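Local atomic coordinates of conserved uncharacterized protein (predicted phosphoesterase COG0622) (Streptococcus pneumoniae, PDB entry 3CK2), a protein that is of unknown function but probably hydrolyses phosphoester bonds at a two-manganese centre, as a predicted phosphoesterase of the calcineurin-like superfamily. Residues A[12-16]-A[112-116]; A[142-147]-A[158-164]; A[67-71]-A[82-88]. One frame throughout, in Å; residues are numbered along the deposited sequence.

Interaction 1. Residues A[12-16]-A[112-116]; sequences MSDSH and GHLHV. With MN (manganese (II) ion), chain B.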
loop_
_atom_site.group_PDB
_atom_site.type_symbol
_atom_site.label_atom_id
_atom_site.label_comp_id
_atom_site.label_asym_id
_atom_site.label_seq_id
_atom_site.Cartn_x
_atom_site.Cartn_y
_atom_site.Cartn_z
HETATM N N MSE A 12 -1.067 0.637 4.012
HETATM C CA MSE A 12 -0.579 1.896 4.615
HETATM C C MSE A 12 0.907 2.093 4.322
HETATM O O MSE A 12 1.532 1.254 3.721
HETATM C CB MSE A 12 -0.853 1.923 6.126
HETATM C CG MSE A 12 -0.098 0.849 6.862
HETATM SE SE MSE A 12 -0.385 0.846 8.785
HETATM C CE MSE A 12 -0.071 -1.060 9.048
ATOM N N SER A 13 1.459 3.224 4.733
ATOM C CA SER A 13 2.811 3.607 4.371
ATOM C C SER A 13 3.246 4.856 5.063
ATOM O O SER A 13 2.432 5.728 5.369
ATOM C CB SER A 13 2.921 3.856 2.856
ATOM O OG SER A 13 4.266 3.894 2.421
ATOM N N ASP A 14 4.571 4.959 5.255
ATOM C CA ASP A 14 5.213 6.229 5.656
ATOM C C ASP A 14 4.609 6.725 6.979
ATOM O O ASP A 14 4.181 7.886 7.123
ATOM C CB ASP A 14 5.120 7.268 4.532
ATOM C CG ASP A 14 5.963 6.900 3.316
ATOM O OD1 ASP A 14 7.174 7.301 3.288
ATOM O OD2 ASP A 14 5.404 6.255 2.374
ATOM N N SER A 15 4.643 5.802 7.946
ATOM C CA SER A 15 4.161 5.980 9.316
ATOM C C SER A 15 5.184 6.682 10.249
ATOM O O SER A 15 4.800 7.274 11.228
ATOM C CB SER A 15 3.720 4.619 9.887
ATOM O OG SER A 15 4.650 3.592 9.608
ATOM N N HIS A 16 6.468 6.597 9.925
ATOM C CA HIS A 16 7.525 7.467 10.461
ATOM C C HIS A 16 7.592 7.568 11.982
ATOM O O HIS A 16 7.494 8.656 12.572
ATOM C CB HIS A 16 7.483 8.864 9.790
ATOM C CG HIS A 16 8.049 8.862 8.400
ATOM N ND1 HIS A 16 9.404 8.787 8.148
ATOM C CD2 HIS A 16 7.445 8.850 7.199
ATOM C CE1 HIS A 16 9.609 8.748 6.850
ATOM N NE2 HIS A 16 8.433 8.775 6.247
ATOM N N GLY A 112 5.024 3.508 -1.829
ATOM C CA GLY A 112 4.966 4.574 -0.859
ATOM C C GLY A 112 5.843 5.740 -1.321
ATOM O O GLY A 112 5.741 6.193 -2.460
ATOM N N HIS A 113 6.653 6.256 -0.398
ATOM C CA HIS A 113 7.729 7.206 -0.655
ATOM C C HIS A 113 7.239 8.648 -0.848
ATOM O O HIS A 113 7.796 9.561 -0.214
ATOM C CB HIS A 113 8.648 6.722 -1.790
ATOM C CG HIS A 113 9.913 7.514 -1.932
ATOM N ND1 HIS A 113 10.782 7.733 -0.887
ATOM C CD2 HIS A 113 10.453 8.141 -3.002
ATOM C CE1 HIS A 113 11.795 8.477 -1.301
ATOM N NE2 HIS A 113 11.614 8.739 -2.583
ATOM N N LEU A 114 6.205 8.847 -1.681
ATOM C CA LEU A 114 5.700 10.206 -2.049
ATOM C C LEU A 114 4.819 10.919 -1.002
ATOM O O LEU A 114 4.705 12.142 -1.018
ATOM C CB LEU A 114 4.972 10.145 -3.380
ATOM C CG LEU A 114 5.798 9.549 -4.555
ATOM C CD1 LEU A 114 4.939 9.523 -5.786
ATOM C CD2 LEU A 114 7.133 10.297 -4.858
ATOM N N HIS A 115 4.228 10.142 -0.077
ATOM C CA HIS A 115 3.318 10.662 0.942
ATOM C C HIS A 115 2.071 11.320 0.320
ATOM O O HIS A 115 1.455 12.180 0.933
ATOM C CB HIS A 115 4.013 11.674 1.871
ATOM C CG HIS A 115 5.162 11.131 2.682
ATOM N ND1 HIS A 115 5.489 11.649 3.921
ATOM C CD2 HIS A 115 6.102 10.189 2.410
ATOM C CE1 HIS A 115 6.553 11.022 4.389
ATOM N NE2 HIS A 115 6.942 10.120 3.500
ATOM N N VAL A 116 1.718 10.899 -0.897
ATOM C CA VAL A 116 0.590 11.444 -1.649
ATOM C C VAL A 116 -0.357 10.286 -2.018
ATOM O O VAL A 116 0.053 9.352 -2.711
ATOM C CB VAL A 116 1.057 12.231 -2.945
ATOM C CG1 VAL A 116 -0.145 12.662 -3.788
ATOM C CG2 VAL A 116 1.901 13.481 -2.574
HETATM MN MN MN B . 8.612 8.690 3.914
HETATM O O HOH W 1 3.519 7.406 0.478
HETATM O O HOH W 2 9.355 9.094 1.882
HETATM O O HOH W 3 10.118 10.248 4.329
#

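Interaction 2. Residues A[142-147]-A[158-164]; sequences ECLYAR and DFLTRDH. With SRT (S,R meso-tartaric acid), chain F.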
loop_
_atom_site.group_PDB
_atom_site.type_symbol
_atom_site.label_atom_id
_atom_site.label_comp_id
_atom_site.label_asym_id
_atom_site.label_seq_id
_atom_site.Cartn_x
_atom_site.Cartn_y
_atom_site.Cartn_z
ATOM N N GLU A 142 -4.502 15.426 5.189
ATOM C CA GLU A 142 -5.079 14.479 6.139
ATOM C C GLU A 142 -4.226 13.197 6.055
ATOM O O GLU A 142 -3.830 12.772 4.965
ATOM C CB GLU A 142 -6.542 14.221 5.727
ATOM C CG GLU A 142 -7.345 13.237 6.573
ATOM C CD GLU A 142 -7.653 13.707 7.985
ATOM O OE1 GLU A 142 -7.397 14.877 8.301
ATOM O OE2 GLU A 142 -8.145 12.897 8.796
ATOM N N CYS A 143 -3.945 12.607 7.209
ATOM C CA CYS A 143 -3.270 11.312 7.282
ATOM C C CYS A 143 -4.235 10.241 6.774
ATOM O O CYS A 143 -5.431 10.210 7.158
ATOM C CB CYS A 143 -2.866 11.018 8.716
ATOM S SG CYS A 143 -1.590 12.084 9.382
ATOM N N LEU A 144 -3.726 9.391 5.881
ATOM C CA LEU A 144 -4.552 8.424 5.179
ATOM C C LEU A 144 -3.853 7.108 5.035
ATOM O O LEU A 144 -2.630 7.039 5.041
ATOM C CB LEU A 144 -4.919 8.955 3.785
ATOM C CG LEU A 144 -5.842 10.194 3.632
ATOM C CD1 LEU A 144 -5.866 10.638 2.175
ATOM C CD2 LEU A 144 -7.276 9.962 4.132
ATOM N N TYR A 145 -4.668 6.057 4.969
ATOM C CA TYR A 145 -4.303 4.774 4.395
ATOM C C TYR A 145 -5.422 4.367 3.417
ATOM O O TYR A 145 -6.385 5.112 3.201
ATOM C CB TYR A 145 -4.055 3.724 5.484
ATOM C CG TYR A 145 -5.241 3.328 6.329
ATOM C CD1 TYR A 145 -5.923 2.148 6.066
ATOM C CD2 TYR A 145 -5.662 4.115 7.432
ATOM C CE1 TYR A 145 -6.991 1.751 6.850
ATOM C CE2 TYR A 145 -6.712 3.723 8.223
ATOM C CZ TYR A 145 -7.393 2.540 7.924
ATOM O OH TYR A 145 -8.489 2.109 8.655
ATOM N N ALA A 146 -5.280 3.200 2.811
ATOM C CA ALA A 146 -6.164 2.765 1.716
ATOM C C ALA A 146 -6.737 1.360 1.948
ATOM O O ALA A 146 -6.100 0.474 2.526
ATOM C CB ALA A 146 -5.421 2.855 0.321
ATOM N N ARG A 147 -7.975 1.213 1.511
ATOM C CA ARG A 147 -8.665 -0.069 1.366
ATOM C C ARG A 147 -8.932 -0.350 -0.119
ATOM O O ARG A 147 -9.491 0.503 -0.823
ATOM C CB ARG A 147 -9.989 -0.042 2.114
ATOM C CG ARG A 147 -10.725 -1.354 2.022
ATOM C CD ARG A 147 -12.034 -1.321 2.778
ATOM N NE ARG A 147 -12.915 -0.294 2.224
ATOM C CZ ARG A 147 -13.906 0.309 2.892
ATOM N NH1 ARG A 147 -14.166 0.013 4.155
ATOM N NH2 ARG A 147 -14.632 1.233 2.299
ATOM N N ASP A 158 -10.848 3.008 -1.656
ATOM C CA ASP A 158 -11.235 4.070 -0.731
ATOM C C ASP A 158 -10.048 4.466 0.096
ATOM O O ASP A 158 -9.248 3.620 0.486
ATOM C CB ASP A 158 -12.313 3.590 0.209
ATOM C CG ASP A 158 -13.651 3.437 -0.476
ATOM O OD1 ASP A 158 -14.237 4.436 -0.978
ATOM O OD2 ASP A 158 -14.089 2.291 -0.541
ATOM N N PHE A 159 -9.932 5.760 0.368
ATOM C CA PHE A 159 -8.935 6.235 1.309
ATOM C C PHE A 159 -9.567 6.531 2.664
ATOM O O PHE A 159 -10.633 7.085 2.736
ATOM C CB PHE A 159 -8.196 7.438 0.729
ATOM C CG PHE A 159 -7.374 7.095 -0.478
ATOM C CD1 PHE A 159 -6.059 6.742 -0.349
ATOM C CD2 PHE A 159 -7.934 7.122 -1.742
ATOM C CE1 PHE A 159 -5.331 6.440 -1.461
ATOM C CE2 PHE A 159 -7.191 6.829 -2.860
ATOM C CZ PHE A 159 -5.895 6.475 -2.716
ATOM N N LEU A 160 -8.882 6.106 3.728
ATOM C CA LEU A 160 -9.443 6.064 5.081
ATOM C C LEU A 160 -8.601 6.918 5.989
ATOM O O LEU A 160 -7.389 7.030 5.819
ATOM C CB LEU A 160 -9.490 4.633 5.620
ATOM C CG LEU A 160 -10.682 3.699 5.301
ATOM C CD1 LEU A 160 -11.126 3.740 3.887
ATOM C CD2 LEU A 160 -10.277 2.286 5.687
ATOM N N THR A 161 -9.264 7.542 6.948
ATOM C CA THR A 161 -8.593 8.395 7.886
ATOM C C THR A 161 -8.074 7.532 9.022
ATOM O O THR A 161 -8.315 6.314 9.076
ATOM C CB THR A 161 -9.509 9.506 8.432
ATOM O OG1 THR A 161 -10.488 8.944 9.299
ATOM C CG2 THR A 161 -10.161 10.329 7.297
ATOM N N ARG A 162 -7.345 8.178 9.933
ATOM C CA ARG A 162 -6.844 7.518 11.143
ATOM C C ARG A 162 -7.942 7.115 12.117
ATOM O O ARG A 162 -7.666 6.385 13.102
ATOM C CB ARG A 162 -5.795 8.421 11.824
ATOM C CG ARG A 162 -4.466 8.361 11.063
ATOM C CD ARG A 162 -3.421 9.363 11.565
ATOM N NE ARG A 162 -3.023 9.105 12.938
ATOM C CZ ARG A 162 -1.826 8.723 13.339
ATOM N NH1 ARG A 162 -0.846 8.608 12.487
ATOM N NH2 ARG A 162 -1.596 8.518 14.627
ATOM N N ASP A 163 -9.172 7.569 11.851
ATOM C CA ASP A 163 -10.352 7.081 12.556
ATOM C C ASP A 163 -11.122 6.047 11.748
ATOM O O ASP A 163 -12.189 5.614 12.164
ATOM C CB ASP A 163 -11.275 8.262 12.954
ATOM C CG ASP A 163 -10.666 9.143 14.037
ATOM O OD1 ASP A 163 -9.607 8.776 14.636
ATOM O OD2 ASP A 163 -11.245 10.202 14.288
ATOM N N HIS A 164 -10.563 5.658 10.596
ATOM C CA HIS A 164 -11.029 4.515 9.809
ATOM C C HIS A 164 -12.332 4.833 9.085
ATOM O O HIS A 164 -13.190 3.963 8.880
ATOM C CB HIS A 164 -11.174 3.270 10.699
ATOM C CG HIS A 164 -10.038 3.075 11.653
ATOM N ND1 HIS A 164 -8.758 2.808 11.231
ATOM C CD2 HIS A 164 -9.981 3.155 13.010
ATOM C CE1 HIS A 164 -7.964 2.714 12.285
ATOM N NE2 HIS A 164 -8.684 2.922 13.376
HETATM O O1 SRT F . -17.874 4.650 -2.926
HETATM O O11 SRT F . -18.179 6.815 -2.618
HETATM C C1 SRT F . -17.918 5.663 -2.186
HETATM C C2 SRT F . -17.616 5.488 -0.720
HETATM O O2 SRT F . -16.368 4.805 -0.625
HETATM C C3 SRT F . -18.647 4.643 0.056
HETATM O O3 SRT F . -19.899 4.591 -0.645
HETATM C C4 SRT F . -18.847 5.139 1.478
HETATM O O4 SRT F . -19.572 4.464 2.249
HETATM O O41 SRT F . -18.277 6.180 1.885
HETATM O O HOH W 4 -6.530 10.903 9.462
HETATM O O HOH W 5 -12.560 -0.024 -0.815
#

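Interaction 3. Residues A[67-71]-A[82-88]; sequences YPERL and QTHGHLF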
loop_
_atom_site.group_PDB
_atom_site.type_symbol
_atom_site.label_atom_id
_atom_site.label_comp_id
_atom_site.label_asym_id
_atom_site.label_seq_id
_atom_site.Cartn_x
_atom_site.Cartn_y
_atom_site.Cartn_z
ATOM N N TYR A 67 14.329 -5.737 6.163
ATOM C CA TYR A 67 13.158 -5.496 5.350
ATOM C C TYR A 67 13.514 -5.822 3.911
ATOM O O TYR A 67 14.597 -5.440 3.448
ATOM C CB TYR A 67 12.672 -4.043 5.438
ATOM C CG TYR A 67 12.030 -3.632 6.741
ATOM C CD1 TYR A 67 10.816 -4.163 7.145
ATOM C CD2 TYR A 67 12.615 -2.628 7.538
ATOM C CE1 TYR A 67 10.208 -3.750 8.349
ATOM C CE2 TYR A 67 12.028 -2.198 8.718
ATOM C CZ TYR A 67 10.817 -2.761 9.127
ATOM O OH TYR A 67 10.243 -2.313 10.285
ATOM N N PRO A 68 12.592 -6.488 3.177
ATOM C CA PRO A 68 12.861 -6.671 1.750
ATOM C C PRO A 68 12.609 -5.378 0.956
ATOM O O PRO A 68 11.723 -4.589 1.290
ATOM C CB PRO A 68 11.862 -7.774 1.346
ATOM C CG PRO A 68 10.690 -7.507 2.220
ATOM C CD PRO A 68 11.293 -7.064 3.563
ATOM N N GLU A 69 13.392 -5.178 -0.094
ATOM C CA GLU A 69 13.153 -4.097 -1.050
ATOM C C GLU A 69 11.862 -4.236 -1.856
ATOM O O GLU A 69 11.187 -3.252 -2.117
ATOM C CB GLU A 69 14.299 -4.002 -2.023
ATOM C CG GLU A 69 15.529 -3.403 -1.371
ATOM C CD GLU A 69 16.752 -3.390 -2.284
ATOM O OE1 GLU A 69 16.665 -3.754 -3.490
ATOM O OE2 GLU A 69 17.798 -2.988 -1.771
ATOM N N ARG A 70 11.556 -5.460 -2.258
ATOM C CA ARG A 70 10.353 -5.784 -3.007
ATOM C C ARG A 70 9.720 -6.977 -2.367
ATOM O O ARG A 70 10.391 -7.829 -1.799
ATOM C CB ARG A 70 10.683 -6.166 -4.454
ATOM C CG ARG A 70 11.602 -5.218 -5.204
ATOM C CD ARG A 70 12.005 -5.806 -6.559
ATOM N NE ARG A 70 12.919 -4.904 -7.256
ATOM C CZ ARG A 70 13.317 -5.023 -8.538
ATOM N NH1 ARG A 70 12.884 -6.005 -9.332
ATOM N NH2 ARG A 70 14.160 -4.130 -9.050
ATOM N N LEU A 71 8.413 -7.069 -2.505
ATOM C CA LEU A 71 7.668 -8.233 -2.002
ATOM C C LEU A 71 6.559 -8.540 -2.992
ATOM O O LEU A 71 5.828 -7.631 -3.435
ATOM C CB LEU A 71 7.118 -7.937 -0.604
ATOM C CG LEU A 71 6.898 -9.013 0.440
ATOM C CD1 LEU A 71 8.103 -9.946 0.604
ATOM C CD2 LEU A 71 6.496 -8.302 1.789
ATOM N N GLN A 82 4.894 -4.939 -4.492
ATOM C CA GLN A 82 5.000 -3.974 -3.432
ATOM C C GLN A 82 6.443 -3.522 -3.294
ATOM O O GLN A 82 7.365 -4.341 -3.196
ATOM C CB GLN A 82 4.569 -4.653 -2.143
ATOM C CG GLN A 82 4.438 -3.774 -0.968
ATOM C CD GLN A 82 4.191 -4.534 0.309
ATOM O OE1 GLN A 82 4.261 -5.780 0.347
ATOM N NE2 GLN A 82 3.932 -3.791 1.379
ATOM N N THR A 83 6.632 -2.216 -3.258
ATOM C CA THR A 83 7.959 -1.629 -3.069
ATOM C C THR A 83 7.763 -0.258 -2.468
ATOM O O THR A 83 6.661 0.282 -2.532
ATOM C CB THR A 83 8.766 -1.590 -4.424
ATOM O OG1 THR A 83 10.146 -1.386 -4.156
ATOM C CG2 THR A 83 8.280 -0.506 -5.372
ATOM N N HIS A 84 8.800 0.311 -1.854
ATOM C CA HIS A 84 8.688 1.695 -1.370
ATOM C C HIS A 84 8.605 2.688 -2.517
ATOM O O HIS A 84 7.674 3.465 -2.595
ATOM C CB HIS A 84 9.812 2.046 -0.414
ATOM C CG HIS A 84 9.620 3.345 0.310
ATOM N ND1 HIS A 84 8.592 3.548 1.209
ATOM C CD2 HIS A 84 10.351 4.492 0.306
ATOM C CE1 HIS A 84 8.705 4.761 1.735
ATOM N NE2 HIS A 84 9.759 5.356 1.205
ATOM N N GLY A 85 9.567 2.650 -3.419
ATOM C CA GLY A 85 9.536 3.481 -4.652
ATOM C C GLY A 85 10.834 4.206 -4.948
ATOM O O GLY A 85 11.120 4.492 -6.083
ATOM N N HIS A 86 11.627 4.456 -3.914
ATOM C CA HIS A 86 12.890 5.172 -4.038
ATOM C C HIS A 86 13.914 4.482 -4.929
ATOM O O HIS A 86 14.735 5.156 -5.597
ATOM C CB HIS A 86 13.495 5.453 -2.636
ATOM C CG HIS A 86 13.882 4.231 -1.863
ATOM N ND1 HIS A 86 12.958 3.309 -1.432
ATOM C CD2 HIS A 86 15.077 3.820 -1.367
ATOM C CE1 HIS A 86 13.573 2.355 -0.752
ATOM N NE2 HIS A 86 14.856 2.649 -0.680
ATOM N N LEU A 87 13.864 3.153 -4.949
ATOM C CA LEU A 87 14.780 2.389 -5.744
ATOM C C LEU A 87 14.340 2.368 -7.196
ATOM O O LEU A 87 15.094 1.868 -8.021
ATOM C CB LEU A 87 14.942 0.942 -5.215
ATOM C CG LEU A 87 15.444 0.815 -3.774
ATOM C CD1 LEU A 87 15.301 -0.625 -3.277
ATOM C CD2 LEU A 87 16.889 1.334 -3.655
ATOM N N PHE A 88 13.143 2.902 -7.500
ATOM C CA PHE A 88 12.640 3.021 -8.882
ATOM C C PHE A 88 12.645 4.488 -9.374
ATOM O O PHE A 88 12.188 4.791 -10.460
ATOM C CB PHE A 88 11.233 2.389 -9.004
ATOM C CG PHE A 88 11.247 0.887 -8.882
ATOM C CD1 PHE A 88 11.356 0.086 -10.006
ATOM C CD2 PHE A 88 11.235 0.270 -7.630
ATOM C CE1 PHE A 88 11.403 -1.306 -9.895
ATOM C CE2 PHE A 88 11.295 -1.108 -7.523
ATOM C CZ PHE A 88 11.376 -1.894 -8.663
HETATM O O HOH W 6 11.440 -0.734 -1.146
HETATM O O HOH W 7 15.312 -1.579 -8.333
HETATM O O HOH W 8 3.557 -7.834 -1.523
#

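Interaction 1. Residues A[12-16]-A[112-116]
D14 and H115 meet at a manganese ion. The aspartate CB lies over one face of the H115 imidazole, a CH-pi contact of 3.9 Å to the ring centroid, displaced toward the rim. CG lies beside the backbone N (chi1 -68°), which turns the carboxylate toward 112-116; its two oxygens then have different partners. D14 OD1 binds the manganese at 2.1 Å. OD2 is held by protein and solvent: H113 N reaches its syn lone pair at 3.0 Å, S13 OG donates to it from above the carboxylate plane at 2.6 Å, and a water that also accepts from H115 N adds a third bond. H16 NE2 and H115 NE2 bind the same ion at 2.3 and 2.2 Å, their rings meeting rim to rim with planes 44° apart. E43 and Q135 hold the ND1 atoms of these two histidines, while D41 and two waters complete the coordination shell. With three donors on OD2, the carboxylate has little freedom to rotate, so OD1 is presented to the metal in a fixed direction; the two coordinated waters mark sites where a substrate phosphate or nucleophilic water could plausibly bind, as in related metallophosphoesterases.

Interaction 2. Residues A[142-147]-A[158-164]
Y145 and L160 face each other across two antiparallel strands, with one face of the tyrosine ring turned to the leucine. L160 CB sits over that face, 3.9 Å from the ring centroid and 16° off the normal, and CD2 reaches on to CE1 and OH. The ring gets there because its CG stands between the backbone N and the carbonyl carbon (chi1 65°), laying it across the neighbouring strand. Its OH shares a 2.7 Å hydrogen bond with H164 ND1, near the plane of the imidazole; the two rings are rim to rim at 66°. Y29 of helix 19-29 is a second partner of that hydroxyl.

R147 and D158 run side by side on the same face of the sheet. The arginine, extended to CD and bent at chi3, sends NH2 to D158 OD2 in a salt bridge of 3.1 Å, almost in the guanidinium plane but well above that of the carboxylate, the two groups standing nearly perpendicular. A water joins R147 NE to D158 OD2, while S171 holds D158 OD1 beside the bound tartrate. On the other face, A146 CB meets F159 CD1 at 4.0 Å.

Hydrogen-bonded pairs Y145-L160 and R147-D158 flank the non-hydrogen-bonded pair A146-F159, the regular alternation of antiparallel sheet, here in the hairpin of strands 145-150 and 154-160; a type I turn, T161 to H164, follows.

Interaction 3. Residues A[67-71]-A[82-88]
The open end of a beta hairpin, strands 70-75 and 78-83, is joined here by one antiparallel hydrogen-bonded pair and by side chains that reach from the approach to the first strand to the loop after the second. That loop carries H84, whose NE2 binds a manganese ion and whose ND1 is held by N39 O. L71 N donates to Q82 O at 3.0 Å in the L71-Q82 pair, and the two side chains run alongside each other, pointing the same way. L71 CD2 lies 3.7 Å from Q82 OE1, and a water on that oxygen also makes a weak bond to L71 O. The amide's other end, NE2, is held by R55 and N39.

One step further, the T83 hydroxyl donates to E69 O at 3.0 Å. OG1 points away from the backbone N of T83 (chi1 -163°), bringing it to the carbonyl from a position tilted 29° out of the carbonyl plane. E69 O accepts a second bond from a water that in turn accepts from H84 N, so a water extends the connection to H84.

Two side-chain pairs complete the contact. R70, extended from CG to NE, crosses F88 at about a right angle; F88 CZ lies over one face of the guanidinium, 3.6 Å from R70 NH2, with the planes 41° apart. L87 CD1 comes within 3.3 Å of E69 CD.

From helix 95-103, W100 makes a cation-pi contact with R70 and packs against F88 and T83. On its other side strand 78-83 pairs in parallel with strand 108-110, T83 bonding to the backbone of L110, while strand 70-75 is outermost in the five-stranded sheet.

Interactions 1 and 3 build adjoining parts of the two-metal centre. Their centres are about 12 Å apart and they touch directly: G112 N lies 2.8 Å from H84 O, a probable hydrogen bond, and D14 OD1 lies 3.3 Å from H84 CE1. D14, H16 and H115 bind one manganese, H113 and H84 the other with N60, and D41 binds both. Interaction 2 also lies about 12 Å from interaction 1, centre to centre, and meets it where M12 CB packs 3.7 Å from Y145 CB. Interactions 2 and 3 lie on opposite sides of the chain's centre, their centres about 22 Å apart, and the tartrate pocket at D158 is separate from the metal site.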